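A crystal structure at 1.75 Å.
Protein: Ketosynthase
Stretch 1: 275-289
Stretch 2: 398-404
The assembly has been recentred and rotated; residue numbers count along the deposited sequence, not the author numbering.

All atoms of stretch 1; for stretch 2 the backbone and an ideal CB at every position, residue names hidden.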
# COMPACT_ATOMS: atom_id res chain seq x y z
N ASP A 275 22.16 0.17 -7.32
CA ASP A 275 22.37 1.39 -6.50
C ASP A 275 21.19 1.59 -5.54
O ASP A 275 21.36 1.91 -4.35
CB ASP A 275 22.59 2.62 -7.39
CG ASP A 275 23.94 2.64 -8.11
OD1 ASP A 275 24.73 1.66 -7.93
OD2 ASP A 275 24.21 3.63 -8.82
N GLY A 276 19.98 1.36 -6.09
CA GLY A 276 18.75 1.49 -5.32
C GLY A 276 18.70 0.51 -4.16
O GLY A 276 18.44 0.87 -3.00
N ILE A 277 18.99 -0.76 -4.43
CA ILE A 277 19.04 -1.75 -3.33
C ILE A 277 20.12 -1.35 -2.32
O ILE A 277 19.91 -1.40 -1.12
CB ILE A 277 19.26 -3.17 -3.87
CG1 ILE A 277 18.17 -3.57 -4.86
CG2 ILE A 277 19.36 -4.16 -2.71
CD1 ILE A 277 18.39 -4.90 -5.50
N ALA A 278 21.31 -0.98 -2.81
CA ALA A 278 22.41 -0.65 -1.92
C ALA A 278 22.02 0.54 -1.02
O ALA A 278 22.25 0.53 0.18
CB ALA A 278 23.66 -0.37 -2.74
N ARG A 279 21.36 1.55 -1.59
CA ARG A 279 20.92 2.71 -0.80
C ARG A 279 19.98 2.27 0.32
O ARG A 279 20.05 2.76 1.39
CB ARG A 279 20.26 3.74 -1.72
CG ARG A 279 21.21 4.82 -2.23
CD ARG A 279 20.50 5.99 -2.90
NE ARG A 279 19.10 6.18 -2.48
CZ ARG A 279 18.70 6.84 -1.39
NH1 ARG A 279 19.56 7.48 -0.61
NH2 ARG A 279 17.42 6.84 -1.09
N GLY A 280 19.03 1.41 -0.02
CA GLY A 280 18.08 0.89 0.95
C GLY A 280 18.77 0.17 2.10
O GLY A 280 18.47 0.40 3.26
N ILE A 281 19.74 -0.67 1.75
CA ILE A 281 20.50 -1.39 2.79
C ILE A 281 21.20 -0.36 3.68
O ILE A 281 21.08 -0.43 4.89
CB ILE A 281 21.47 -2.41 2.16
CG1 ILE A 281 20.71 -3.49 1.39
CG2 ILE A 281 22.36 -3.04 3.22
CD1 ILE A 281 21.58 -4.41 0.57
N ARG A 282 21.87 0.63 3.07
CA ARG A 282 22.64 1.57 3.85
C ARG A 282 21.72 2.38 4.75
O ARG A 282 22.06 2.68 5.87
CB ARG A 282 23.47 2.52 2.99
CG ARG A 282 24.57 1.84 2.19
CD ARG A 282 25.42 2.85 1.42
NE ARG A 282 26.24 2.21 0.40
CZ ARG A 282 27.45 1.73 0.62
NH1 ARG A 282 27.95 1.69 1.85
NH2 ARG A 282 28.18 1.30 -0.40
N LEU A 283 20.54 2.76 4.24
CA LEU A 283 19.57 3.53 5.03
C LEU A 283 19.09 2.74 6.25
O LEU A 283 18.96 3.27 7.37
CB LEU A 283 18.41 3.93 4.12
CG LEU A 283 18.70 5.11 3.20
CD1 LEU A 283 17.64 5.21 2.10
CD2 LEU A 283 18.79 6.40 3.99
N ALA A 284 18.86 1.45 6.03
CA ALA A 284 18.41 0.56 7.02
C ALA A 284 19.47 0.40 8.13
O ALA A 284 19.16 0.44 9.33
CB ALA A 284 18.07 -0.76 6.39
N LEU A 285 20.72 0.23 7.71
CA LEU A 285 21.79 0.09 8.70
C LEU A 285 21.90 1.39 9.52
O LEU A 285 22.03 1.35 10.72
CB LEU A 285 23.09 -0.28 7.98
CG LEU A 285 23.08 -1.57 7.17
CD1 LEU A 285 24.38 -1.72 6.40
CD2 LEU A 285 22.83 -2.79 8.03
N ASP A 286 21.78 2.54 8.85
CA ASP A 286 21.88 3.83 9.52
C ASP A 286 20.71 4.00 10.49
O ASP A 286 20.89 4.48 11.60
CB ASP A 286 21.95 5.00 8.55
CG ASP A 286 22.17 6.32 9.28
OD1 ASP A 286 23.26 6.49 9.88
OD2 ASP A 286 21.25 7.16 9.28
N ASP A 287 19.51 3.60 10.07
CA ASP A 287 18.35 3.71 10.93
C ASP A 287 18.49 2.77 12.12
O ASP A 287 18.06 3.11 13.20
CB ASP A 287 17.06 3.36 10.19
CG ASP A 287 15.82 3.66 11.00
OD1 ASP A 287 15.81 4.68 11.71
OD2 ASP A 287 14.87 2.87 10.94
N ALA A 288 19.00 1.57 11.86
CA ALA A 288 19.18 0.51 12.86
C ALA A 288 20.32 0.89 13.81
O ALA A 288 20.31 0.52 14.97
CB ALA A 288 19.46 -0.79 12.15
N GLY A 289 21.27 1.69 13.31
CA GLY A 289 22.42 2.13 14.10
C GLY A 289 23.40 0.98 14.23
O GLY A 289 23.93 0.74 15.29
N UNK A 398 10.80 -0.08 -5.81
CA UNK A 398 10.52 0.11 -4.44
C UNK A 398 11.38 -0.87 -3.66
O UNK A 398 11.21 -2.08 -3.84
CB UNK A 398 9.03 -0.07 -4.15
N UNK A 399 12.29 -0.36 -2.85
CA UNK A 399 13.09 -1.19 -2.01
C UNK A 399 12.81 -0.86 -0.55
O UNK A 399 12.71 0.32 -0.17
CB UNK A 399 14.57 -1.02 -2.34
N UNK A 400 12.74 -1.90 0.27
CA UNK A 400 12.62 -1.80 1.68
C UNK A 400 13.48 -2.89 2.33
O UNK A 400 13.35 -4.05 2.02
CB UNK A 400 11.15 -1.91 2.10
N UNK A 401 14.29 -2.46 3.28
CA UNK A 401 15.21 -3.31 4.01
C UNK A 401 14.94 -3.12 5.49
O UNK A 401 14.84 -1.99 5.98
CB UNK A 401 16.67 -2.99 3.66
N UNK A 402 14.73 -4.24 6.19
CA UNK A 402 14.40 -4.27 7.58
C UNK A 402 15.52 -4.95 8.36
O UNK A 402 16.04 -5.96 7.89
CB UNK A 402 13.06 -4.98 7.80
N UNK A 403 15.85 -4.35 9.50
CA UNK A 403 16.88 -4.85 10.41
C UNK A 403 16.20 -5.17 11.74
O UNK A 403 15.63 -4.28 12.39
CB UNK A 403 18.01 -3.84 10.59
N UNK A 404 16.30 -6.46 12.10
CA UNK A 404 15.88 -7.00 13.37
C UNK A 404 17.12 -7.40 14.19
O UNK A 404 18.17 -7.67 13.63
CB UNK A 404 14.95 -8.19 13.16

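Stretch 2 is a strand, with extended phi/psi throughout, that runs along the helix 275-288 at 32° between their N-to-C directions, the axes approaching to 7.3 Å. Its CB atoms alternate, so that 399, 401 and 403 point toward the helix while 400, 402 and 404 point away.

Position 398 has nothing of the helix within 5.5 Å of its ideal CB, so stretch 1 leaves the choice open. It is Asn398, whose side-chain amide is hydrogen-bonded elsewhere in the structure.

At 399 the CB points toward the helix near Gly276 and Gly280. Gly276 has no side chain, which leaves room for a side chain of moderate size beside Ile277, and the carbonyl oxygen of Gly276, although it accepts a hydrogen bond from Gly280 N within the helix, could still meet a donor. Small polar or apolar residues would fit. The deposited residue is Asn399, with chi1 at -52° (m). Its ND2 lies 3.4 Å from Gly276 C, and its OD1 packs 3.6 Å from Ile277 CG1. ND2 is also 3.5 Å from Gly276 O, but the angle is poor and no hydrogen bond forms; the amide finds its partners elsewhere. A CB on Gly276 would sit only 3.2 Å from Asn399 ND2, so the glycine makes this close approach possible.

Position 400 points away, and the helix does not constrain it. It is Ala400.

At 401 the ideal CB lies 3.8 Å from Ala284 CB and 3.9 Å from Gly280 O. The surface opposite is shallow and largely apolar, made by Gly280, Ile281 and Ala284. A compact aliphatic group suits it, valine or isoleucine especially, since beta-branching is also at home in a strand; alanine would fill less of the space. Val401 takes chi1 t. Its CG2 reaches Gly280 C at 3.8 Å and Ile281 CG1 at 3.9 Å, while CG1 packs 3.7 Å from Ala284 CB. The two methyls thus spread across consecutive turns of the helix.

Position 402 again points away, with no demand from stretch 1. It is Leu402.

At 403 the ideal CB is 3.7 Å from Ala288 CB, and Ala284 and Leu285 lie further back along the helix. A longer aliphatic chain, isoleucine, leucine or methionine, could reach them, whereas a charge would find no partner among these apolar side chains. The residue is Ile403, chi1 and chi2 both m. Its CB meets Ala288 CB at 3.7 Å, its CG1 lies 3.9 Å from Ala284 CB, and its CD1 extends to 3.9 Å from Leu285 CD2.

Position 404 points away from the helix and is Leu404.

Stretch 2, residues 398-404: NNAVLIL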
# COMPACT_ATOMS: atom_id res chain seq x y z
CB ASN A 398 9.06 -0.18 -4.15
CG ASN A 398 8.10 0.93 -4.56
OD1 ASN A 398 6.96 0.86 -4.16
ND2 ASN A 398 8.54 1.95 -5.29
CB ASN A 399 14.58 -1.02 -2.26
CG ASN A 399 14.95 -1.16 -3.72
OD1 ASN A 399 14.86 -2.25 -4.29
ND2 ASN A 399 15.36 -0.05 -4.33
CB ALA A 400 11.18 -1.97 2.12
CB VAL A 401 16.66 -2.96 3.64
CG1 VAL A 401 17.62 -3.83 4.42
CG2 VAL A 401 16.87 -3.07 2.14
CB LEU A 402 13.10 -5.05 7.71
CG LEU A 402 12.62 -5.39 9.11
CD1 LEU A 402 12.08 -4.15 9.80
CD2 LEU A 402 11.57 -6.49 9.06
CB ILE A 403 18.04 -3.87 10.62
CG1 ILE A 403 18.61 -3.26 9.34
CG2 ILE A 403 19.12 -4.53 11.46
CD1 ILE A 403 19.23 -4.23 8.37
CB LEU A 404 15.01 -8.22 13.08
CG LEU A 404 13.74 -7.96 12.27
CD1 LEU A 404 12.97 -9.24 12.05
CD2 LEU A 404 12.86 -6.95 12.97
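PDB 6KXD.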